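Local atomic coordinates of dTDP-glucose 4,6-dehydratase (Klebsiella pneumoniae, PDB entry 5U4Q), a protein that binds NAD and, as a member of the NAD-dependent epimerase/dehydratase family, probably catalyses removal of water from dTDP-glucose. Residues 173-178 with 235-240. Sequence-based numbering, arbitrary orientation.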
ATOM      1  N   GLY A 173       5.348 -11.983  14.835  1.00 15.15           N
ATOM      2  CA  GLY A 173       6.601 -11.673  15.532  1.00 15.58           C
ATOM      3  C   GLY A 173       7.832 -11.629  14.646  1.00 17.13           C
ATOM      4  O   GLY A 173       8.952 -11.708  15.152  1.00 18.66           O
ATOM      5  N   ILE A 174       7.636 -11.524  13.335  1.00 15.66           N
ATOM      6  CA  ILE A 174       8.751 -11.435  12.401  1.00 15.18           C
ATOM      7  C   ILE A 174       9.361 -10.044  12.563  1.00 14.24           C
ATOM      8  O   ILE A 174       8.669  -9.054  12.335  1.00 14.69           O
ATOM      9  CB  ILE A 174       8.269 -11.562  10.945  1.00 15.64           C
ATOM     10  CG1 ILE A 174       7.479 -12.863  10.758  1.00 17.03           C
ATOM     11  CG2 ILE A 174       9.460 -11.503   9.990  1.00 16.75           C
ATOM     12  CD1 ILE A 174       6.567 -12.873   9.548  1.00 19.45           C
ATOM     13  N   PRO A 175      10.644  -9.946  12.935  1.00 13.57           N
ATOM     14  CA  PRO A 175      11.210  -8.618  13.067  1.00 13.58           C
ATOM     15  C   PRO A 175      11.437  -7.974  11.709  1.00 12.97           C
ATOM     16  O   PRO A 175      11.981  -8.616  10.828  1.00 13.90           O
ATOM     17  CB  PRO A 175      12.527  -8.873  13.810  1.00 13.91           C
ATOM     18  CG  PRO A 175      12.311 -10.214  14.488  1.00 14.04           C
ATOM     19  CD  PRO A 175      11.585 -10.962  13.432  1.00 14.43           C
ATOM     20  N   THR A 176      10.959  -6.746  11.542  1.00 12.60           N
ATOM     21  CA  THR A 176      11.090  -6.071  10.246  1.00 12.88           C
ATOM     22  C   THR A 176      11.692  -4.707  10.412  1.00 12.32           C
ATOM     23  O   THR A 176      11.349  -3.958  11.368  1.00 12.89           O
ATOM     24  CB  THR A 176       9.741  -5.954   9.502  1.00 13.28           C
ATOM     25  OG1 THR A 176       8.814  -5.125  10.231  1.00 12.86           O
ATOM     26  CG2 THR A 176       9.120  -7.322   9.251  1.00 14.39           C
ATOM     27  N   THR A 177      12.610  -4.370   9.494  1.00 12.43           N
ATOM     28  CA  THR A 177      13.204  -3.047   9.427  1.00 12.66           C
ATOM     29  C   THR A 177      13.098  -2.524   7.982  1.00 12.10           C
ATOM     30  O   THR A 177      13.694  -3.097   7.054  1.00 13.32           O
ATOM     31  CB  THR A 177      14.691  -3.031   9.856  1.00 13.62           C
ATOM     32  OG1 THR A 177      14.830  -3.595  11.154  1.00 14.50           O
ATOM     33  CG2 THR A 177      15.215  -1.589   9.857  1.00 14.94           C
ATOM     34  N   GLY A 178      12.352  -1.431   7.799  1.00 13.00           N
ATOM     35  CA  GLY A 178      12.265  -0.768   6.515  1.00 12.99           C
ATOM     36  C   GLY A 178      13.240   0.395   6.437  1.00 13.42           C
ATOM     37  O   GLY A 178      13.467   1.103   7.414  1.00 14.57           O
ATOM     38  N   ASP A 235      22.045  -6.833  11.418  1.00 17.29           N
ATOM     39  CA  ASP A 235      22.413  -7.452  12.708  1.00 19.41           C
ATOM     40  C   ASP A 235      21.695  -6.866  13.916  1.00 19.60           C
ATOM     41  O   ASP A 235      21.885  -7.375  15.027  1.00 21.48           O
ATOM     42  CB  ASP A 235      23.929  -7.334  12.985  1.00 21.52           C
ATOM     43  CG  ASP A 235      24.779  -8.237  12.147  1.00 28.71           C
ATOM     44  OD1 ASP A 235      24.287  -9.203  11.530  1.00 31.97           O
ATOM     45  OD2 ASP A 235      26.009  -7.978  12.156  1.00 32.27           O
ATOM     46  N   VAL A 236      20.884  -5.821  13.734  1.00 16.98           N
ATOM     47  CA  VAL A 236      20.157  -5.221  14.841  1.00 16.44           C
ATOM     48  C   VAL A 236      18.712  -5.652  14.673  1.00 16.79           C
ATOM     49  O   VAL A 236      18.000  -5.130  13.820  1.00 17.18           O
ATOM     50  CB  VAL A 236      20.291  -3.686  14.886  1.00 18.14           C
ATOM     51  CG1 VAL A 236      19.476  -3.128  16.040  1.00 18.41           C
ATOM     52  CG2 VAL A 236      21.757  -3.270  15.033  1.00 19.72           C
ATOM     53  N   ILE A 237      18.293  -6.621  15.472  1.00 16.32           N
ATOM     54  CA  ILE A 237      16.965  -7.229  15.347  1.00 17.28           C
ATOM     55  C   ILE A 237      15.928  -6.503  16.223  1.00 16.08           C
ATOM     56  O   ILE A 237      16.070  -6.468  17.449  1.00 17.44           O
ATOM     57  CB  ILE A 237      17.032  -8.719  15.682  1.00 19.68           C
ATOM     58  CG1 ILE A 237      18.018  -9.411  14.713  1.00 22.67           C
ATOM     59  CG2 ILE A 237      15.633  -9.339  15.601  1.00 20.97           C
ATOM     60  CD1 ILE A 237      18.159 -10.896  14.903  1.00 23.62           C
ATOM     61  N   PRO A 238      14.887  -5.907  15.616  1.00 15.99           N
ATOM     62  CA  PRO A 238      13.893  -5.203  16.428  1.00 15.77           C
ATOM     63  C   PRO A 238      13.187  -6.124  17.403  1.00 15.36           C
ATOM     64  O   PRO A 238      13.000  -7.281  17.106  1.00 15.92           O
ATOM     65  CB  PRO A 238      12.891  -4.681  15.387  1.00 16.54           C
ATOM     66  CG  PRO A 238      13.709  -4.542  14.155  1.00 16.69           C
ATOM     67  CD  PRO A 238      14.596  -5.740  14.179  1.00 16.05           C
ATOM     68  N   GLN A 239      12.881  -5.577  18.575  1.00 18.26           N
ATOM     69  CA  GLN A 239      12.249  -6.316  19.656  1.00 18.44           C
ATOM     70  C   GLN A 239      10.888  -5.735  19.955  1.00 17.58           C
ATOM     71  O   GLN A 239      10.655  -4.572  19.753  1.00 18.12           O
ATOM     72  CB  GLN A 239      13.113  -6.208  20.906  1.00 20.90           C
ATOM     73  CG  GLN A 239      14.510  -6.765  20.709  1.00 21.60           C
ATOM     74  CD  GLN A 239      14.487  -8.241  20.382  1.00 25.56           C
ATOM     75  OE1 GLN A 239      13.800  -9.025  21.048  1.00 31.57           O
ATOM     76  NE2 GLN A 239      15.224  -8.637  19.351  1.00 26.46           N
ATOM     77  N   ALA A 240      10.019  -6.575  20.483  1.00 18.78           N
ATOM     78  CA  ALA A 240       8.703  -6.138  20.927  1.00 19.17           C
ATOM     79  C   ALA A 240       8.850  -5.160  22.103  1.00 20.15           C
ATOM     80  O   ALA A 240       9.834  -5.218  22.850  1.00 20.43           O
ATOM     81  CB  ALA A 240       7.894  -7.328  21.349  1.00 20.78           C
TER
HETATM   82  O   HOH W   1      16.794  -2.765  12.917  1.00 15.88           O
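Pro238, in the loop that follows helix 223-234, lays its ring across the start of strand 176-185, between Pro175 and Thr177. From its CB the ring runs to CG, which lies 3.7 Å from the carbonyl oxygen Thr176 O and 3.3 Å from Thr177 OG1, a close van der Waals approach of a ring carbon to a hydroxyl. The next atom round, CD, turns back toward the other proline and meets Pro175 CB at 3.8 Å. Pro175 in turn offers its CB and CG to one methyl: Ile237 CG2 sits 3.6 Å from Pro175 CG, the two side chains lying side by side and pointing the same way. Ile237 presents this methyl because CG2 stands anti to its own backbone N.

The polar link between the segments is a water. Thr177 OG1, beside its backbone N (chi1 -55°), is 2.8 Å from this water, which donates a hydrogen bond to Val236 O; the same hydroxyl is hydrogen-bonded to His123 NE2 of strand 123-129, so both partners fix its position. Beyond the prolines, Gln239 folds back on its own loop, where Gln239 NE2 donates a hydrogen bond to Ile237 O at 3.0 Å, approaching from above the carbonyl plane.

Backbone hydrogen bonds tie Pro175 and Thr177 to Leu124 and Thr176 to Arg259, placing the strand between 123-129 and 258-263. The contact thus packs the loop after helix 223-234 on Pro175 and the N-terminal end of strand 176-185, in the parallel sheet of a Rossmann-fold domain; the Thr177 side chain lies about 13 Å from the bound NAD.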